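Local atomic coordinates of transketolase (Campylobacter jejuni, PDB entry 3L84), a protein that belongs to the transketolases, thiamine diphosphate-dependent enzymes, and joins two domains of the THDP-binding class to a C-terminal domain in each chain of a two-chain assembly. Residues T371-M376 and E381-H386; A393-N398 and H435-T440; N135-D140 and Y404-P409. All coordinates share one frame; numbering follows the deposited sequence.

Contact 1 (T371-M376 and E381-H386); sequences TELHSM and EGKNIH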
# COMPACT_ATOMS: atom_id res chain seq x y z
N THR A 371 -12.43 -18.58 0.45
CA THR A 371 -11.25 -19.18 -0.12
C THR A 371 -10.84 -20.51 0.51
O THR A 371 -9.88 -21.12 0.04
CB THR A 371 -10.05 -18.18 -0.00
OG1 THR A 371 -9.98 -17.66 1.35
CG2 THR A 371 -10.27 -17.04 -0.96
N GLU A 372 -11.54 -21.00 1.52
CA GLU A 372 -11.16 -22.30 2.08
C GLU A 372 -11.20 -23.37 1.02
O GLU A 372 -12.19 -23.55 0.32
CB GLU A 372 -12.09 -22.68 3.25
CG GLU A 372 -11.74 -24.01 3.96
CD GLU A 372 -12.64 -24.30 5.16
OE1 GLU A 372 -13.42 -23.44 5.59
OE2 GLU A 372 -12.59 -25.46 5.64
N LEU A 373 -10.11 -24.14 0.96
CA LEU A 373 -9.97 -25.27 0.08
C LEU A 373 -10.35 -26.48 0.95
O LEU A 373 -9.56 -26.97 1.77
CB LEU A 373 -8.55 -25.36 -0.48
CG LEU A 373 -8.09 -24.10 -1.20
CD1 LEU A 373 -6.60 -24.25 -1.51
CD2 LEU A 373 -8.95 -23.76 -2.43
N HIS A 374 -11.60 -26.89 0.82
CA HIS A 374 -12.23 -27.80 1.77
C HIS A 374 -11.59 -29.16 1.79
O HIS A 374 -11.43 -29.79 0.76
CB HIS A 374 -13.71 -27.94 1.44
CG HIS A 374 -14.46 -26.67 1.56
ND1 HIS A 374 -14.70 -26.05 2.77
CD2 HIS A 374 -15.02 -25.88 0.61
CE1 HIS A 374 -15.38 -24.94 2.56
NE2 HIS A 374 -15.57 -24.81 1.26
N SER A 375 -11.25 -29.60 3.00
CA SER A 375 -10.62 -30.91 3.25
C SER A 375 -9.23 -31.05 2.61
O SER A 375 -8.73 -32.17 2.47
CB SER A 375 -11.53 -32.05 2.80
OG SER A 375 -12.74 -32.01 3.54
N MSE A 376 -8.59 -29.92 2.25
CA MSE A 376 -7.26 -29.97 1.65
C MSE A 376 -6.14 -29.57 2.61
O MSE A 376 -4.97 -29.54 2.23
CB MSE A 376 -7.24 -29.18 0.35
CG MSE A 376 -8.42 -29.56 -0.55
SE MSE A 376 -8.14 -29.29 -2.47
CE MSE A 376 -6.77 -30.63 -2.64
N GLU A 381 1.43 -29.19 5.45
CA GLU A 381 0.97 -30.50 4.97
C GLU A 381 -0.10 -30.41 3.90
O GLU A 381 -0.18 -31.25 3.00
CB GLU A 381 0.46 -31.35 6.14
CG GLU A 381 1.57 -31.82 7.06
CD GLU A 381 1.96 -30.81 8.11
OE1 GLU A 381 1.31 -29.74 8.22
OE2 GLU A 381 2.93 -31.11 8.84
N GLY A 382 -0.91 -29.37 4.01
CA GLY A 382 -1.98 -29.10 3.06
C GLY A 382 -1.79 -27.85 2.23
O GLY A 382 -0.68 -27.32 2.10
N LYS A 383 -2.91 -27.37 1.70
CA LYS A 383 -2.91 -26.31 0.71
C LYS A 383 -3.33 -24.93 1.21
O LYS A 383 -3.05 -23.95 0.54
CB LYS A 383 -3.87 -26.66 -0.42
CG LYS A 383 -3.40 -27.76 -1.35
CD LYS A 383 -4.35 -27.79 -2.53
CE LYS A 383 -4.00 -28.79 -3.58
NZ LYS A 383 -3.42 -28.36 -4.85
N ASN A 384 -4.06 -24.85 2.31
CA ASN A 384 -4.57 -23.58 2.80
C ASN A 384 -3.50 -22.85 3.60
O ASN A 384 -3.01 -23.38 4.60
CB ASN A 384 -5.80 -23.80 3.69
CG ASN A 384 -6.98 -24.32 2.93
OD1 ASN A 384 -7.61 -23.56 2.19
ND2 ASN A 384 -7.32 -25.60 3.11
N ILE A 385 -3.10 -21.66 3.15
CA ILE A 385 -2.17 -20.81 3.86
C ILE A 385 -2.88 -19.75 4.66
O ILE A 385 -3.74 -19.07 4.12
CB ILE A 385 -1.13 -20.20 2.93
CG1 ILE A 385 -0.43 -21.30 2.12
CG2 ILE A 385 -0.10 -19.36 3.74
CD1 ILE A 385 0.47 -20.77 1.00
N HIS A 386 -2.54 -19.62 5.92
CA HIS A 386 -3.11 -18.63 6.83
C HIS A 386 -2.11 -17.49 6.95
O HIS A 386 -1.17 -17.53 7.74
CB HIS A 386 -3.44 -19.29 8.16
CG HIS A 386 -4.49 -20.34 8.01
ND1 HIS A 386 -4.25 -21.70 7.98
CD2 HIS A 386 -5.81 -20.19 7.75
CE1 HIS A 386 -5.40 -22.33 7.75
NE2 HIS A 386 -6.36 -21.44 7.62
O HOH W 1 -7.10 -21.06 1.27

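Contact 2 (A393-N398 and H435-T440); sequences AMAAIN and HFFIFT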
# COMPACT_ATOMS: atom_id res chain seq x y z
N ALA A 393 2.84 -8.58 2.83
CA ALA A 393 3.73 -9.74 2.84
C ALA A 393 3.08 -10.92 2.13
O ALA A 393 3.79 -11.67 1.46
CB ALA A 393 4.13 -10.10 4.28
N MSE A 394 1.78 -11.12 2.28
CA MSE A 394 1.13 -12.22 1.55
C MSE A 394 1.41 -12.14 0.06
O MSE A 394 1.81 -13.13 -0.59
CB MSE A 394 -0.39 -12.19 1.77
CG MSE A 394 -1.16 -13.11 0.86
SE MSE A 394 -3.07 -13.11 1.21
CE MSE A 394 -3.46 -11.28 0.60
N ALA A 395 1.18 -10.97 -0.51
CA ALA A 395 1.40 -10.85 -1.96
C ALA A 395 2.87 -11.03 -2.35
O ALA A 395 3.16 -11.66 -3.36
CB ALA A 395 0.86 -9.49 -2.45
N ALA A 396 3.81 -10.48 -1.60
CA ALA A 396 5.23 -10.63 -1.88
C ALA A 396 5.68 -12.09 -1.71
O ALA A 396 6.50 -12.61 -2.47
CB ALA A 396 6.07 -9.66 -1.02
N ILE A 397 5.14 -12.76 -0.72
CA ILE A 397 5.43 -14.21 -0.52
C ILE A 397 4.91 -15.01 -1.69
O ILE A 397 5.61 -15.87 -2.24
CB ILE A 397 4.78 -14.71 0.81
CG1 ILE A 397 5.62 -14.26 1.99
CG2 ILE A 397 4.55 -16.24 0.82
CD1 ILE A 397 4.96 -14.29 3.36
N ASN A 398 3.68 -14.72 -2.13
CA ASN A 398 3.12 -15.45 -3.25
C ASN A 398 3.78 -15.11 -4.57
O ASN A 398 3.85 -15.96 -5.46
CB ASN A 398 1.61 -15.26 -3.29
CG ASN A 398 0.85 -16.21 -2.39
OD1 ASN A 398 -0.38 -15.96 -2.13
ND2 ASN A 398 1.46 -17.26 -1.98
N HIS A 435 0.19 -15.38 -10.90
CA HIS A 435 -0.18 -15.17 -9.50
C HIS A 435 -1.56 -14.54 -9.57
O HIS A 435 -1.79 -13.58 -10.32
CB HIS A 435 0.83 -14.22 -8.84
CG HIS A 435 0.54 -13.82 -7.42
ND1 HIS A 435 1.43 -13.02 -6.72
CD2 HIS A 435 -0.49 -14.06 -6.58
CE1 HIS A 435 0.93 -12.77 -5.51
NE2 HIS A 435 -0.24 -13.39 -5.40
N PHE A 436 -2.53 -15.16 -8.88
CA PHE A 436 -3.93 -14.75 -8.98
C PHE A 436 -4.37 -14.02 -7.73
O PHE A 436 -4.08 -14.45 -6.62
CB PHE A 436 -4.80 -16.00 -9.23
CG PHE A 436 -4.25 -16.86 -10.34
CD1 PHE A 436 -4.32 -16.45 -11.64
CD2 PHE A 436 -3.60 -18.04 -10.07
CE1 PHE A 436 -3.77 -17.18 -12.64
CE2 PHE A 436 -3.04 -18.79 -11.10
CZ PHE A 436 -3.10 -18.35 -12.36
N PHE A 437 -5.04 -12.91 -7.90
CA PHE A 437 -5.47 -12.04 -6.81
C PHE A 437 -6.97 -12.10 -6.69
O PHE A 437 -7.68 -11.86 -7.67
CB PHE A 437 -4.97 -10.58 -7.05
CG PHE A 437 -3.47 -10.43 -6.99
CD1 PHE A 437 -2.86 -9.98 -5.83
CD2 PHE A 437 -2.67 -10.79 -8.06
CE1 PHE A 437 -1.47 -9.87 -5.77
CE2 PHE A 437 -1.29 -10.69 -7.97
CZ PHE A 437 -0.72 -10.24 -6.83
N ILE A 438 -7.46 -12.41 -5.50
CA ILE A 438 -8.88 -12.67 -5.26
C ILE A 438 -9.35 -11.54 -4.36
O ILE A 438 -8.92 -11.44 -3.20
CB ILE A 438 -9.09 -14.04 -4.57
CG1 ILE A 438 -8.39 -15.21 -5.28
CG2 ILE A 438 -10.57 -14.31 -4.35
CD1 ILE A 438 -8.63 -15.33 -6.69
N PHE A 439 -10.23 -10.68 -4.88
CA PHE A 439 -10.69 -9.49 -4.17
C PHE A 439 -12.20 -9.53 -4.05
O PHE A 439 -12.88 -9.21 -5.02
CB PHE A 439 -10.25 -8.23 -4.91
CG PHE A 439 -8.76 -8.02 -5.05
CD1 PHE A 439 -7.88 -8.24 -4.01
CD2 PHE A 439 -8.25 -7.54 -6.23
CE1 PHE A 439 -6.52 -7.99 -4.17
CE2 PHE A 439 -6.90 -7.28 -6.38
CZ PHE A 439 -6.04 -7.52 -5.37
N THR A 440 -12.72 -9.82 -2.87
CA THR A 440 -14.15 -9.87 -2.67
C THR A 440 -14.63 -8.56 -2.08
O THR A 440 -13.83 -7.63 -1.81
CB THR A 440 -14.59 -11.06 -1.81
OG1 THR A 440 -14.25 -10.83 -0.44
CG2 THR A 440 -13.95 -12.36 -2.30

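Contact 3 (N135-D140 and Y404-P409); sequences NLLGSD and YGIFLP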
# COMPACT_ATOMS: atom_id res chain seq x y z
N ASN A 135 7.53 -31.00 1.31
CA ASN A 135 6.34 -31.79 1.65
C ASN A 135 5.86 -32.64 0.48
O ASN A 135 5.49 -33.80 0.65
CB ASN A 135 5.19 -30.87 2.12
CG ASN A 135 3.90 -31.63 2.35
OD1 ASN A 135 3.78 -32.36 3.34
ND2 ASN A 135 2.97 -31.48 1.44
N LEU A 136 5.85 -32.07 -0.72
CA LEU A 136 5.36 -32.78 -1.89
C LEU A 136 6.36 -33.78 -2.46
O LEU A 136 5.96 -34.89 -2.86
CB LEU A 136 5.02 -31.75 -2.97
CG LEU A 136 3.81 -30.87 -2.71
CD1 LEU A 136 3.68 -29.86 -3.84
CD2 LEU A 136 2.52 -31.69 -2.57
N LEU A 137 7.63 -33.41 -2.52
CA LEU A 137 8.66 -34.17 -3.25
C LEU A 137 9.64 -34.94 -2.37
O LEU A 137 10.39 -35.79 -2.87
CB LEU A 137 9.46 -33.23 -4.15
CG LEU A 137 8.63 -32.50 -5.18
CD1 LEU A 137 9.46 -31.44 -5.91
CD2 LEU A 137 7.96 -33.46 -6.18
N GLY A 138 9.64 -34.65 -1.07
CA GLY A 138 10.53 -35.28 -0.11
C GLY A 138 11.79 -34.51 0.18
O GLY A 138 12.31 -33.78 -0.67
N SER A 139 12.33 -34.71 1.38
CA SER A 139 13.61 -34.09 1.76
C SER A 139 14.82 -34.61 1.00
O SER A 139 15.84 -33.93 0.96
CB SER A 139 13.86 -34.22 3.27
OG SER A 139 13.90 -35.56 3.65
N ASP A 140 14.69 -35.77 0.35
CA ASP A 140 15.73 -36.27 -0.55
C ASP A 140 15.89 -35.36 -1.77
O ASP A 140 16.97 -35.25 -2.35
CB ASP A 140 15.41 -37.69 -1.06
CG ASP A 140 15.55 -38.76 0.01
OD1 ASP A 140 16.29 -38.55 1.00
OD2 ASP A 140 14.92 -39.83 -0.17
N TYR A 404 8.92 -19.99 -7.78
CA TYR A 404 9.70 -21.13 -7.27
C TYR A 404 9.93 -22.21 -8.31
O TYR A 404 11.04 -22.75 -8.40
CB TYR A 404 9.01 -21.70 -6.01
CG TYR A 404 9.84 -22.74 -5.31
CD1 TYR A 404 10.83 -22.39 -4.44
CD2 TYR A 404 9.68 -24.09 -5.59
CE1 TYR A 404 11.63 -23.30 -3.86
CE2 TYR A 404 10.46 -25.03 -5.00
CZ TYR A 404 11.46 -24.64 -4.12
OH TYR A 404 12.27 -25.60 -3.54
N GLY A 405 8.90 -22.58 -9.04
CA GLY A 405 9.02 -23.47 -10.19
C GLY A 405 7.85 -24.42 -10.37
O GLY A 405 7.71 -24.98 -11.45
N ILE A 406 7.08 -24.68 -9.33
CA ILE A 406 6.04 -25.71 -9.34
C ILE A 406 4.67 -25.27 -8.80
O ILE A 406 3.74 -26.12 -8.74
CB ILE A 406 6.51 -26.97 -8.57
CG1 ILE A 406 6.88 -26.63 -7.12
CG2 ILE A 406 7.64 -27.67 -9.33
CD1 ILE A 406 7.01 -27.86 -6.19
N PHE A 407 4.50 -24.00 -8.47
CA PHE A 407 3.29 -23.53 -7.79
C PHE A 407 2.50 -22.50 -8.57
O PHE A 407 3.06 -21.72 -9.36
CB PHE A 407 3.61 -22.95 -6.41
CG PHE A 407 4.25 -23.92 -5.46
CD1 PHE A 407 3.56 -25.04 -5.04
CD2 PHE A 407 5.54 -23.74 -5.05
CE1 PHE A 407 4.15 -25.94 -4.17
CE2 PHE A 407 6.15 -24.64 -4.18
CZ PHE A 407 5.42 -25.76 -3.76
N LEU A 408 1.19 -22.53 -8.34
CA LEU A 408 0.19 -21.61 -8.90
C LEU A 408 -0.53 -20.98 -7.70
O LEU A 408 -1.50 -21.60 -7.21
CB LEU A 408 -0.77 -22.38 -9.79
CG LEU A 408 -0.14 -22.93 -11.06
CD1 LEU A 408 -0.98 -24.07 -11.62
CD2 LEU A 408 0.05 -21.85 -12.07
N PRO A 409 -0.06 -19.84 -7.21
CA PRO A 409 -0.59 -19.31 -5.96
C PRO A 409 -1.70 -18.29 -6.15
O PRO A 409 -1.76 -17.57 -7.16
CB PRO A 409 0.62 -18.62 -5.35
CG PRO A 409 1.30 -18.05 -6.56
CD PRO A 409 1.14 -19.10 -7.63

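Contact 1 (T371-M376 and E381-H386)
N384 folds its carboxamide back beside its own backbone nitrogen, with CG anti to the carbonyl carbon (chi1 -67°), and a chi2 of -75° then turns the amide so that its OD1 and ND2 both point at the main chain of L373. Both polar atoms of the amide find a partner there. L373 N donates to N384 OD1 over 2.8 Å, arriving in the carbonyl plane on a lone pair. In return, N384 ND2 gives an almost straight bond (171°) to L373 O at 2.9 Å, and the acceptor lies in the plane of the amide. One side chain therefore grips both backbone polar groups of a single residue, which fixes the amide's rotation. L373 O has a second donor, M376 N, which closes the type II turn L373-M376; the two donors come to this oxygen from opposite faces of its plane. N384 ND2 also bonds G377 O, while a water 2.7 Å from N384 OD1 lies between that atom and T371 O and can donate to either.

Further along, K383 N donates to M376 O at 3.0 Å, a bent bond whose donor stands above the carbonyl plane. Beside these bonds, L373 CD1 rests 3.8 Å from K383 CB, the two side chains crossing at about a right angle. The selenomethionine M376 runs alongside the carbon chain of K383, both pointing the same way, though M376 has a second conformer. The buried ammonium of K383 goes on to F358 O and A352 O. Altogether this is a turn-bearing loop pinned by an asparagine side chain to the short, weakly bonded strand at about 384-386, an outermost strand of the parallel sheet in the pyrimidine binding domain.

Contact 2 (A393-N398 and H435-T440)
H435 gives up the most surface here, pushing its imidazole against the helix that carries A395 and N398. Its first torsion sets CG anti to the backbone N (chi1 176°), which sends the ring out from just before strand 436-440 to the side of helix 391-404. The edge of the ring meets the helix backbone: H435 CE1 comes within 3.3 Å of A395 O, which lies near the ring plane. One turn on, N398 CB comes over a face of the ring, beside its NE2-CE1 side, 3.4 Å from H435 NE2.

N398 O sits over that same face, 4.0 Å above the plane of the H435 ring and offset toward its rim. Over the opposite face lies F437, two residues along the chain, with its CZ 3.3 Å above the H435 plane, again toward the rim. The ring is thus sandwiched between N398, through its CB and backbone O, on one face and the F437 phenyl on the other. Both imidazole nitrogens are spoken for: H435 NE2 bonds the hydroxyl of S411 on neighbouring strand 408-414, and H435 ND1 bonds N399 OD1 in the helix, so the ring ties the helix to the sheet at the same time.

A395 finishes the apolar part of the contact. Its CB meets F437 CE1 at 4.1 Å, touching the edge of the phenyl ring near its plane, and it packs as well on L421 and A424 of helix 418-431. All four touching residues are buried. This is how a helix lies on the parallel sheet of the alpha/beta pyrimidine binding domain, where helix 391-404 makes the crossover between strands 384-386 and 408-414.

Contact 3 (N135-D140 and Y404-P409)
L136 and L137, in the last turn of helix 118-137, meet I406 and F407 in the loop that leads from helix 391-404 into strand 408-414. This is an interdomain contact, a helix end of the thiamine diphosphate binding domain against a helix-to-strand connection of the pyrimidine binding domain, and it is wholly apolar. Each helix is followed by a glycine with positive phi, G138 on one side and G405 on the other, so both chains turn off close to where the leucines meet I406 and F407.

The two leucines use similar conformations. L136 holds CG beside its backbone N (chi1 -70°) and runs out extended, with CD1 leading toward F407 from the opposite direction; L136 CD1 stops 4.0 Å from F407 CE1. L137, extended in the same way, places its CD1 4.3 Å from I406 CD1, a looser touch between two methyl groups. L137 leans also on L56 and L316, and I406 on L317, L320 and L321, so helix 314-321 adds its own leucines to the cluster.

F407 likewise keeps CG beside its backbone N and anti to the carbonyl carbon (chi1 -61°), a setting that brings the CE1 corner of the phenyl to the leucine methyl. F407 also meets F401 of helix 391-404 edge-to-face.

I406 differs from the leucines in its torsion. With chi1 at 58°, CG1 lies between the backbone N and the carbonyl carbon, and a nearly anti chi2 carries CD1 on to L137. The same choice lays the middle of the isoleucine chain on its neighbour's ring: I406 CG1 rests 3.6 Å above the plane of F407, over the centre of the phenyl.

Overall arrangement
All three contacts reach the six-stranded parallel sheet of the pyrimidine binding domain, at different depths. Contact 2 is the core one, its centre about 8 Å from that of the chain. Contact 1, about 21 Å out, is partly buried at an outermost strand and relies on amide and backbone hydrogen bonds. Contact 3 is buried but joins two domains, with carbon side chains alone. Helix 391-404 links contacts 2 and 3, since it leads into the loop before strand 408-414; that strand neighbours 436-440, and F436 N probably bonds P409 O at 3.1 Å. Contacts 1 and 3 touch lightly where E381 lies beside N135.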